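Local coordinates for protein Non-reducing end beta-L-arabinofuranosidase (Bacteroides thetaiotaomicron, PDB 5MQO) that probably hydrolyses glycosidic bonds in complex plant pectin, as a family GH127 glycoside hydrolase of a gut bacterium linked to aceric acid removal, at residues A[29-34]-A[311-316]. Sequence-based numbering, arbitrary orientation.
Sequences SQSRYA and YAETGE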
loop_
_atom_site.group_PDB
_atom_site.type_symbol
_atom_site.label_atom_id
_atom_site.label_comp_id
_atom_site.label_asym_id
_atom_site.label_seq_id
_atom_site.Cartn_x
_atom_site.Cartn_y
_atom_site.Cartn_z
ATOM N N SER A 29 7.256 19.148 2.331
ATOM C CA SER A 29 7.249 20.267 3.256
ATOM C C SER A 29 7.511 21.631 2.593
ATOM O O SER A 29 7.000 22.624 3.064
ATOM C CB SER A 29 8.257 19.997 4.362
ATOM O OG SER A 29 9.567 19.948 3.819
ATOM N N GLN A 30 8.283 21.654 1.501
ATOM C CA GLN A 30 8.520 22.861 0.672
ATOM C C GLN A 30 7.689 22.896 -0.609
ATOM O O GLN A 30 7.865 23.798 -1.421
ATOM C CB GLN A 30 9.990 22.951 0.216
ATOM C CG GLN A 30 11.042 22.712 1.283
ATOM C CD GLN A 30 11.150 23.867 2.259
ATOM O OE1 GLN A 30 11.577 24.952 1.882
ATOM N NE2 GLN A 30 10.759 23.641 3.523
ATOM N N SER A 31 6.820 21.921 -0.821
ATOM C CA SER A 31 6.163 21.794 -2.116
ATOM C C SER A 31 5.048 22.831 -2.232
ATOM O O SER A 31 4.229 22.915 -1.349
ATOM C CB SER A 31 5.642 20.370 -2.298
ATOM O OG SER A 31 6.731 19.467 -2.285
ATOM N N ARG A 32 5.021 23.615 -3.305
ATOM C CA ARG A 32 4.185 24.825 -3.357
ATOM C C ARG A 32 2.694 24.554 -3.356
ATOM O O ARG A 32 1.939 25.394 -2.910
ATOM C CB ARG A 32 4.500 25.655 -4.597
ATOM C CG ARG A 32 5.974 26.035 -4.772
ATOM C CD ARG A 32 6.477 25.679 -6.173
ATOM N NE ARG A 32 7.825 26.181 -6.476
ATOM C CZ ARG A 32 8.478 26.011 -7.639
ATOM N NH1 ARG A 32 7.926 25.343 -8.667
ATOM N NH2 ARG A 32 9.707 26.518 -7.772
ATOM N N TYR A 33 2.273 23.393 -3.867
ATOM C CA TYR A 33 0.855 23.034 -3.969
ATOM C C TYR A 33 0.560 21.761 -3.183
ATOM O O TYR A 33 -0.347 21.002 -3.511
ATOM C CB TYR A 33 0.468 22.852 -5.439
ATOM C CG TYR A 33 0.884 24.000 -6.321
ATOM C CD1 TYR A 33 2.163 24.040 -6.900
ATOM C CD2 TYR A 33 0.009 25.069 -6.569
ATOM C CE1 TYR A 33 2.556 25.112 -7.701
ATOM C CE2 TYR A 33 0.394 26.142 -7.375
ATOM C CZ TYR A 33 1.667 26.156 -7.926
ATOM O OH TYR A 33 2.030 27.199 -8.702
ATOM N N ALA A 34 1.330 21.518 -2.139
ATOM C CA ALA A 34 1.008 20.481 -1.201
ATOM C C ALA A 34 0.173 21.149 -0.127
ATOM O O ALA A 34 0.215 22.375 0.012
ATOM C CB ALA A 34 2.275 19.912 -0.603
ATOM N N TYR A 311 2.914 17.156 -9.768
ATOM C CA TYR A 311 1.850 18.129 -9.485
ATOM C C TYR A 311 2.117 18.894 -8.184
ATOM O O TYR A 311 1.917 20.100 -8.129
ATOM C CB TYR A 311 0.455 17.498 -9.459
ATOM C CG TYR A 311 -0.543 18.523 -9.037
ATOM C CD1 TYR A 311 -1.031 19.466 -9.947
ATOM C CD2 TYR A 311 -0.914 18.640 -7.691
ATOM C CE1 TYR A 311 -1.914 20.465 -9.534
ATOM C CE2 TYR A 311 -1.789 19.623 -7.272
ATOM C CZ TYR A 311 -2.285 20.521 -8.184
ATOM O OH TYR A 311 -3.132 21.460 -7.696
ATOM N N ALA A 312 2.589 18.194 -7.152
ATOM C CA ALA A 312 2.908 18.831 -5.867
ATOM C C ALA A 312 3.833 20.036 -6.009
ATOM O O ALA A 312 3.743 20.972 -5.223
ATOM C CB ALA A 312 3.550 17.831 -4.922
ATOM N N GLU A 313 4.723 19.963 -7.001
ATOM C CA GLU A 313 5.723 20.979 -7.261
ATOM C C GLU A 313 5.274 21.997 -8.289
ATOM O O GLU A 313 5.561 23.165 -8.103
ATOM C CB GLU A 313 7.059 20.331 -7.716
ATOM C CG GLU A 313 7.548 19.167 -6.845
ATOM C CD GLU A 313 7.676 19.513 -5.359
ATOM O OE1 GLU A 313 7.964 20.708 -5.024
ATOM O OE2 GLU A 313 7.511 18.582 -4.516
ATOM N N THR A 314 4.593 21.574 -9.362
ATOM C CA THR A 314 4.246 22.487 -10.506
ATOM C C THR A 314 2.862 23.180 -10.486
ATOM O O THR A 314 2.659 24.188 -11.180
ATOM C CB THR A 314 4.367 21.769 -11.888
ATOM O OG1 THR A 314 3.308 20.807 -12.059
ATOM C CG2 THR A 314 5.743 21.089 -12.049
ATOM N N GLY A 315 1.905 22.603 -9.751
ATOM C CA GLY A 315 0.536 23.112 -9.675
ATOM C C GLY A 315 -0.213 23.147 -10.984
ATOM O O GLY A 315 -1.179 23.882 -11.099
ATOM N N GLU A 316 0.204 22.339 -11.964
ATOM C CA GLU A 316 -0.438 22.297 -13.288
ATOM C C GLU A 316 -1.780 21.614 -13.164
ATOM O O GLU A 316 -1.855 20.415 -13.029
ATOM C CB GLU A 316 0.440 21.557 -14.307
ATOM C CG GLU A 316 0.004 21.738 -15.780
ATOM C CD GLU A 316 0.673 20.741 -16.724
ATOM O OE1 GLU A 316 1.578 20.026 -16.217
ATOM O OE2 GLU A 316 0.306 20.663 -17.935
#
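A type I beta turn from Ser31 to Ala34, in the loop before strand 37-38, sits on the C-terminal end of helix 297-314 in the helical catalytic part of this GH127 enzyme, where Tyr33, Arg32 and Ser31 meet the last helical turn and Gly315. The phenol ring of Tyr33 lies flat over Gly315, whose CA stands 3.3 Å from the ring centroid and 10° off the normal, a CH-pi contact. Gly315 N is under the same ring, 3.2 Å from Tyr33 CD1, and donates to Tyr311 O. The glycine has positive phi where the chain leaves the helix; its lack of a side chain lets the ring come this close. Two late helix carbonyls receive donors from the turn. Tyr33 N donates a hydrogen bond to Ala312 O (3.1 Å), while Arg32, whose chain bends at chi2, donates from NH1 to Glu313 O at 3.3 Å, from above the plane of that carbonyl. Glu313, bent at chi2 (-55°), turns its carboxylate back to Ser31, whose OG donates at 2.5 Å on the syn side of OE2, somewhat out of the carboxylate plane. The same OE2 forms a salt bridge with Arg253 of helix 243-255, so this oxygen of the buried Glu313 has a hydroxyl and a guanidinium as partners. The turn thus supplies donors to the helix end, and the positive charge of Arg32 would probably suit the negative end of the helix dipole.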